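Local atomic coordinates of probable transcriptional regulator, TetR family protein (Rhodococcus sp., PDB entry 3BJB), a protein that probably binds operator DNA through an N-terminal helix-turn-helix and regulates transcription, as other members of the TetR family do. Residues V73-D76 / Q77-M81; P95-A98 / V99-L103; H154-E157 / E158-T161. One frame throughout, in Å; residues are numbered along the deposited sequence.

The three contacts are local side-chain and backbone clusters on three helices of an all-helical TetR-type subunit. Contact 1 lies in helix 66-86, its centre about 6 Å from that of the chain, where the helix passes between the predicted DNA-binding region and the C-terminal bundle. Contact 2, the first turns of helix 95-111, touches it: Met81 CE packs 3.9 Å from Val102 O, although the centres are about 18 Å apart. Contact 3 caps helix 157-179 at the surface, centred about 16 Å from contact 2 and 23 Å from contact 1, touching neither. It holds two sulfate ions, probably from the crystallisation liquor.

Contact 1 of 3, residues V73-D76 / Q77-M81; sequences VMVD and QIDRM
Met74 and Ile78 meet one helical turn apart, with CG of Met74 lying 3.8 Å from CD1 of Ile78. The selenomethionine chain leaves with CG anti to the backbone N (chi1 171°) and then bends at chi2 and chi3, which brings its far end back beside Ile78, CE resting 4.1 Å from Ile78 CG1. On the polar side, Asp76 and Arg80 form a long salt bridge, Asp76 OD2 to Arg80 NH1 3.9 Å. The carboxylate oxygen stands well out of the guanidinium plane, so charge alone draws the two together and no N-H is aimed at it. Gln77 folds its aliphatic part over the preceding turn, CG packing 3.2 Å from Val73 O, while its OE1 accepts a weak hydrogen bond from Arg113. Beneath these side chains run the backbone bonds, Ile78 N to Met74 O at 2.8 Å and Asp79 N to Val75 O at 2.9 Å, which set the spacing between the paired residues. Further out, Met120 and Thr124 of helix 114-126 touch Met74, and Val138, Ala141 and Ile145 of helix 134-150 touch Ile78. Ala31 and Ile32 of helix 22-37 press on Val73. Apolar on its buried side and charged on its outer one, this is an amphipathic helix of the TetR fold, the one that joins the N-terminal DNA-binding helices to the C-terminal bundle.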
loop_
_atom_site.group_PDB
_atom_site.type_symbol
_atom_site.label_atom_id
_atom_site.label_comp_id
_atom_site.label_asym_id
_atom_site.label_seq_id
_atom_site.Cartn_x
_atom_site.Cartn_y
_atom_site.Cartn_z
ATOM N N VAL B 73 3.357 13.770 10.075
ATOM C CA VAL B 73 2.648 14.690 9.165
ATOM C C VAL B 73 1.295 14.090 8.833
ATOM O O VAL B 73 0.294 14.773 8.932
ATOM C CB VAL B 73 3.432 15.038 7.864
ATOM C CG1 VAL B 73 2.500 15.547 6.787
ATOM C CG2 VAL B 73 4.497 16.084 8.125
HETATM N N MSE B 74 1.276 12.812 8.460
HETATM C CA MSE B 74 0.049 12.052 8.226
HETATM C C MSE B 74 -0.974 12.111 9.403
HETATM O O MSE B 74 -2.151 12.383 9.201
HETATM C CB MSE B 74 0.430 10.616 7.906
HETATM C CG MSE B 74 -0.729 9.659 7.840
HETATM SE SE MSE B 74 -1.413 9.402 6.035
HETATM C CE MSE B 74 -2.249 11.145 5.745
ATOM N N VAL B 75 -0.507 11.861 10.624
ATOM C CA VAL B 75 -1.334 11.920 11.835
ATOM C C VAL B 75 -1.967 13.300 12.020
ATOM O O VAL B 75 -3.183 13.406 12.308
ATOM C CB VAL B 75 -0.507 11.501 13.085
ATOM C CG1 VAL B 75 -1.140 11.971 14.384
ATOM C CG2 VAL B 75 -0.294 10.000 13.091
ATOM N N ASP B 76 -1.156 14.350 11.850
ATOM C CA ASP B 76 -1.658 15.733 11.843
ATOM C C ASP B 76 -2.713 15.961 10.748
ATOM O O ASP B 76 -3.690 16.683 10.956
ATOM C CB ASP B 76 -0.500 16.726 11.672
ATOM C CG ASP B 76 -0.972 18.181 11.516
ATOM O OD1 ASP B 76 -1.494 18.780 12.499
ATOM O OD2 ASP B 76 -0.797 18.721 10.397
ATOM N N GLN B 77 -2.527 15.323 9.599
ATOM C CA GLN B 77 -3.402 15.541 8.446
ATOM C C GLN B 77 -4.686 14.743 8.519
ATOM O O GLN B 77 -5.701 15.122 7.945
ATOM C CB GLN B 77 -2.653 15.230 7.154
ATOM C CG GLN B 77 -1.642 16.303 6.835
ATOM C CD GLN B 77 -2.284 17.427 6.096
ATOM O OE1 GLN B 77 -2.926 17.201 5.052
ATOM N NE2 GLN B 77 -2.136 18.650 6.617
ATOM N N ILE B 78 -4.617 13.624 9.217
ATOM C CA ILE B 78 -5.775 12.842 9.522
ATOM C C ILE B 78 -6.553 13.561 10.619
ATOM O O ILE B 78 -7.780 13.606 10.569
ATOM C CB ILE B 78 -5.394 11.403 9.939
ATOM C CG1 ILE B 78 -5.096 10.571 8.690
ATOM C CG2 ILE B 78 -6.521 10.760 10.789
ATOM C CD1 ILE B 78 -4.358 9.248 8.994
ATOM N N ASP B 79 -5.847 14.146 11.583
ATOM C CA ASP B 79 -6.513 14.896 12.651
ATOM C C ASP B 79 -7.244 16.090 12.061
ATOM O O ASP B 79 -8.344 16.416 12.498
ATOM C CB ASP B 79 -5.521 15.384 13.719
ATOM C CG ASP B 79 -4.991 14.255 14.625
ATOM O OD1 ASP B 79 -5.574 13.137 14.651
ATOM O OD2 ASP B 79 -3.976 14.508 15.327
ATOM N N ARG B 80 -6.630 16.714 11.051
ATOM C CA ARG B 80 -7.135 17.958 10.469
ATOM C C ARG B 80 -8.383 17.738 9.637
ATOM O O ARG B 80 -9.238 18.614 9.562
ATOM C CB ARG B 80 -6.079 18.596 9.576
ATOM C CG ARG B 80 -5.926 20.106 9.718
ATOM C CD ARG B 80 -4.587 20.447 10.419
ATOM N NE ARG B 80 -4.111 21.811 10.142
ATOM C CZ ARG B 80 -3.293 22.159 9.144
ATOM N NH1 ARG B 80 -2.824 21.253 8.288
ATOM N NH2 ARG B 80 -2.937 23.433 9.003
HETATM N N MSE B 81 -8.480 16.577 8.999
HETATM C CA MSE B 81 -9.585 16.309 8.087
HETATM C C MSE B 81 -10.781 15.777 8.860
HETATM O O MSE B 81 -11.930 15.930 8.424
HETATM C CB MSE B 81 -9.158 15.377 6.935
HETATM C CG MSE B 81 -9.152 13.857 7.223
HETATM SE SE MSE B 81 -10.933 12.992 6.997
HETATM C CE MSE B 81 -11.410 13.790 5.268
#

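Contact 2 of 3, residues P95-A98 / V99-L103; sequences PQDA and VYNVL
Pro95 O accepts from Val99 N at 3.0 Å, in the i to i+4 pattern that runs through 95-103. Gln96 O receives Tyr100 N at 2.8 Å in a nearly straight bond (N-H...O 171°), and Asp97 O and Ala98 O take the amides of Asn101 and Val102. With Val99 CG1 anti to the backbone N (chi1 173°), its CG2 falls beside that N, 3.1 Å from Pro95 O. Proline in the first turn is a familiar feature of helix starts, since it has no amide hydrogen to offer; here it begins a helix of the TetR C-terminal bundle, whose neighbours Met146 and Leu166 pack on Val99. On the polar flank, the carboxylate of Asp97 and the amide of Asn101 stand almost perpendicular, 86° apart, their OD1 atoms 3.5 Å from each other without a hydrogen bond. Asp97 finds its partners outside, OD2 in a salt bridge with Arg192 and OD1 accepting from Glu93 N. Asn101 OD1 also lies 3.3 Å from Asp97 O, again not hydrogen-bonded, and an alanine here would probably open a gap beside Asp97 where the carboxamide had lain. Ile191 and Cys195 of helix 184-198 lie against Tyr100.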
loop_
_atom_site.group_PDB
_atom_site.type_symbol
_atom_site.label_atom_id
_atom_site.label_comp_id
_atom_site.label_asym_id
_atom_site.label_seq_id
_atom_site.Cartn_x
_atom_site.Cartn_y
_atom_site.Cartn_z
ATOM N N PRO B 95 -24.875 4.174 8.360
ATOM C CA PRO B 95 -23.494 4.053 8.829
ATOM C C PRO B 95 -22.493 3.787 7.684
ATOM O O PRO B 95 -21.484 4.505 7.555
ATOM C CB PRO B 95 -23.565 2.868 9.796
ATOM C CG PRO B 95 -24.997 2.915 10.325
ATOM C CD PRO B 95 -25.821 3.360 9.162
ATOM N N GLN B 96 -22.767 2.787 6.845
ATOM C CA GLN B 96 -21.853 2.484 5.765
ATOM C C GLN B 96 -21.721 3.667 4.784
ATOM O O GLN B 96 -20.640 3.987 4.296
ATOM C CB GLN B 96 -22.115 1.101 5.103
ATOM C CG GLN B 96 -23.525 0.548 5.017
ATOM C CD GLN B 96 -24.153 0.224 6.369
ATOM O OE1 GLN B 96 -24.998 0.973 6.858
ATOM N NE2 GLN B 96 -23.757 -0.891 6.965
ATOM N N ASP B 97 -22.807 4.378 4.590
ATOM C CA ASP B 97 -22.801 5.617 3.847
ATOM C C ASP B 97 -21.939 6.734 4.448
ATOM O O ASP B 97 -21.170 7.416 3.739
ATOM C CB ASP B 97 -24.218 6.124 3.814
ATOM C CG ASP B 97 -24.511 6.866 2.584
ATOM O OD1 ASP B 97 -24.465 8.129 2.648
ATOM O OD2 ASP B 97 -24.764 6.168 1.557
ATOM N N ALA B 98 -22.108 6.961 5.744
ATOM C CA ALA B 98 -21.380 8.013 6.400
ATOM C C ALA B 98 -19.883 7.718 6.250
ATOM O O ALA B 98 -19.062 8.622 6.069
ATOM C CB ALA B 98 -21.783 8.110 7.846
ATOM N N VAL B 99 -19.553 6.440 6.285
ATOM C CA VAL B 99 -18.177 6.010 6.289
ATOM C C VAL B 99 -17.648 6.167 4.876
ATOM O O VAL B 99 -16.583 6.710 4.646
ATOM C CB VAL B 99 -18.048 4.566 6.823
ATOM C CG1 VAL B 99 -16.653 4.085 6.658
ATOM C CG2 VAL B 99 -18.455 4.502 8.315
ATOM N N TYR B 100 -18.444 5.753 3.918
ATOM C CA TYR B 100 -18.183 6.123 2.548
ATOM C C TYR B 100 -17.870 7.610 2.388
ATOM O O TYR B 100 -16.937 7.960 1.689
ATOM C CB TYR B 100 -19.367 5.763 1.670
ATOM C CG TYR B 100 -19.091 6.131 0.262
ATOM C CD1 TYR B 100 -18.010 5.552 -0.417
ATOM C CD2 TYR B 100 -19.862 7.084 -0.400
ATOM C CE1 TYR B 100 -17.726 5.872 -1.714
ATOM C CE2 TYR B 100 -19.585 7.418 -1.726
ATOM C CZ TYR B 100 -18.509 6.799 -2.376
ATOM O OH TYR B 100 -18.182 7.106 -3.677
ATOM N N ASN B 101 -18.654 8.488 3.005
ATOM C CA ASN B 101 -18.464 9.932 2.821
ATOM C C ASN B 101 -17.137 10.466 3.372
ATOM O O ASN B 101 -16.584 11.427 2.834
ATOM C CB ASN B 101 -19.626 10.756 3.401
ATOM C CG ASN B 101 -20.937 10.591 2.621
ATOM O OD1 ASN B 101 -22.020 10.560 3.225
ATOM N ND2 ASN B 101 -20.856 10.494 1.291
ATOM N N VAL B 102 -16.642 9.875 4.454
ATOM C CA VAL B 102 -15.359 10.304 4.986
ATOM C C VAL B 102 -14.219 9.872 4.055
ATOM O O VAL B 102 -13.260 10.630 3.824
ATOM C CB VAL B 102 -15.095 9.812 6.466
ATOM C CG1 VAL B 102 -16.334 9.839 7.284
ATOM C CG2 VAL B 102 -14.479 8.425 6.515
ATOM N N LEU B 103 -14.346 8.657 3.522
ATOM C CA LEU B 103 -13.332 8.077 2.685
ATOM C C LEU B 103 -13.230 8.888 1.408
ATOM O O LEU B 103 -12.116 9.226 0.991
ATOM C CB LEU B 103 -13.615 6.588 2.431
ATOM C CG LEU B 103 -12.750 5.527 3.158
ATOM C CD1 LEU B 103 -12.250 5.957 4.545
ATOM C CD2 LEU B 103 -13.475 4.193 3.255
#

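Contact 3 of 3, residues H154-E157 / E158-T161; sequences HPTE and EDLT. With SO4 (sulfate ion), chain M; SO4 (sulfate ion), chain K.
Asp159 reaches back to Thr156 and closes a capping box at the start of helix 157-179. Its CB lies 3.1 Å from Thr156 O; CG, set beside the backbone N by a chi1 of -69°, comes 3.0 Å from Thr156 OG1. At the tip Asp159 OD2 is gripped twice from one face of the carboxylate: Thr156 N donates at 2.9 Å, 21° out of the plane on the anti side, and Thr156 OG1 at 2.6 Å from above the plane. Asp159 OD1 lies farther off, 3.6 Å from Thr156 OG1. In return Thr156 OG1 weakly accepts from Asp159 N, completing the box. The amides of Glu157 and Glu158 are taken up by a sulfate, Glu158 N reaching its O1 at 3.0 Å, an anion lodged where the helix dipole would favour it. A second sulfate is bound by His154 ND1, met near the plane of the ring. Further along, Glu157 O accepts from both Thr161 N and Thr161 OG1. Leu160 CD1 packs 3.4 Å from Pro155 CB, and both residues rest on Leu147 of helix 134-150. Ile152 and, at the end of the modelled chain, Leu202 and Ser203 touch Asp159, while Arg193 of the second subunit packs against Thr161.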
loop_
_atom_site.group_PDB
_atom_site.type_symbol
_atom_site.label_atom_id
_atom_site.label_comp_id
_atom_site.label_asym_id
_atom_site.label_seq_id
_atom_site.Cartn_x
_atom_site.Cartn_y
_atom_site.Cartn_z
ATOM N N HIS B 154 -19.881 2.147 20.546
ATOM C CA HIS B 154 -19.471 0.872 21.114
ATOM C C HIS B 154 -19.226 -0.164 20.025
ATOM O O HIS B 154 -20.081 -0.987 19.762
ATOM C CB HIS B 154 -20.561 0.329 22.051
ATOM C CG HIS B 154 -20.781 1.150 23.284
ATOM N ND1 HIS B 154 -21.510 2.314 23.279
ATOM C CD2 HIS B 154 -20.358 0.978 24.553
ATOM C CE1 HIS B 154 -21.513 2.833 24.488
ATOM N NE2 HIS B 154 -20.825 2.038 25.281
ATOM N N PRO B 155 -18.056 -0.117 19.405
ATOM C CA PRO B 155 -17.622 -1.059 18.396
ATOM C C PRO B 155 -17.587 -2.488 18.895
ATOM O O PRO B 155 -16.972 -2.766 19.915
ATOM C CB PRO B 155 -16.201 -0.596 18.129
ATOM C CG PRO B 155 -16.252 0.859 18.384
ATOM C CD PRO B 155 -17.066 0.959 19.596
ATOM N N THR B 156 -18.258 -3.387 18.191
ATOM C CA THR B 156 -18.025 -4.810 18.388
ATOM C C THR B 156 -16.698 -5.091 17.695
ATOM O O THR B 156 -16.277 -4.315 16.826
ATOM C CB THR B 156 -19.152 -5.683 17.773
ATOM O OG1 THR B 156 -19.272 -5.423 16.365
ATOM C CG2 THR B 156 -20.497 -5.408 18.462
ATOM N N GLU B 157 -16.021 -6.176 18.059
ATOM C CA GLU B 157 -14.746 -6.504 17.393
ATOM C C GLU B 157 -14.921 -6.779 15.890
ATOM O O GLU B 157 -14.059 -6.452 15.087
ATOM C CB GLU B 157 -14.028 -7.667 18.093
ATOM C CG GLU B 157 -13.738 -7.444 19.597
ATOM C CD GLU B 157 -13.429 -5.977 19.961
ATOM O OE1 GLU B 157 -12.318 -5.489 19.643
ATOM O OE2 GLU B 157 -14.305 -5.324 20.590
ATOM N N GLU B 158 -16.056 -7.355 15.523
ATOM C CA GLU B 158 -16.416 -7.575 14.134
ATOM C C GLU B 158 -16.391 -6.263 13.322
ATOM O O GLU B 158 -15.851 -6.247 12.212
ATOM C CB GLU B 158 -17.799 -8.226 14.038
ATOM C CG GLU B 158 -17.895 -9.265 12.933
ATOM C CD GLU B 158 -19.033 -8.994 11.961
ATOM O OE1 GLU B 158 -20.222 -9.191 12.352
ATOM O OE2 GLU B 158 -18.716 -8.594 10.795
ATOM N N ASP B 159 -17.007 -5.212 13.889
ATOM C CA ASP B 159 -16.939 -3.827 13.422
ATOM C C ASP B 159 -15.519 -3.311 13.263
ATOM O O ASP B 159 -15.198 -2.718 12.248
ATOM C CB ASP B 159 -17.591 -2.895 14.435
ATOM C CG ASP B 159 -19.095 -3.066 14.530
ATOM O OD1 ASP B 159 -19.727 -3.325 13.478
ATOM O OD2 ASP B 159 -19.631 -2.907 15.663
ATOM N N LEU B 160 -14.694 -3.475 14.294
ATOM C CA LEU B 160 -13.310 -2.989 14.270
ATOM C C LEU B 160 -12.538 -3.676 13.143
ATOM O O LEU B 160 -11.815 -3.042 12.354
ATOM C CB LEU B 160 -12.635 -3.302 15.614
ATOM C CG LEU B 160 -12.596 -2.302 16.782
ATOM C CD1 LEU B 160 -13.244 -0.980 16.408
ATOM C CD2 LEU B 160 -13.165 -2.866 18.104
ATOM N N THR B 161 -12.719 -4.989 13.084
ATOM C CA THR B 161 -12.136 -5.839 12.058
ATOM C C THR B 161 -12.538 -5.312 10.689
ATOM O O THR B 161 -11.665 -4.948 9.893
ATOM C CB THR B 161 -12.538 -7.334 12.299
ATOM O OG1 THR B 161 -11.884 -7.807 13.478
ATOM C CG2 THR B 161 -12.152 -8.227 11.142
HETATM S S SO4 M . -18.031 -9.192 19.026
HETATM O O1 SO4 M . -17.709 -8.685 17.686
HETATM O O2 SO4 M . -19.465 -9.493 19.091
HETATM O O3 SO4 M . -17.297 -10.440 19.230
HETATM O O4 SO4 M . -17.662 -8.198 20.042
HETATM S S SO4 K . -23.561 2.466 19.650
HETATM O O1 SO4 K . -24.972 2.221 19.363
HETATM O O2 SO4 K . -23.292 2.756 21.063
HETATM O O3 SO4 K . -22.864 1.236 19.276
HETATM O O4 SO4 K . -23.143 3.671 18.937
#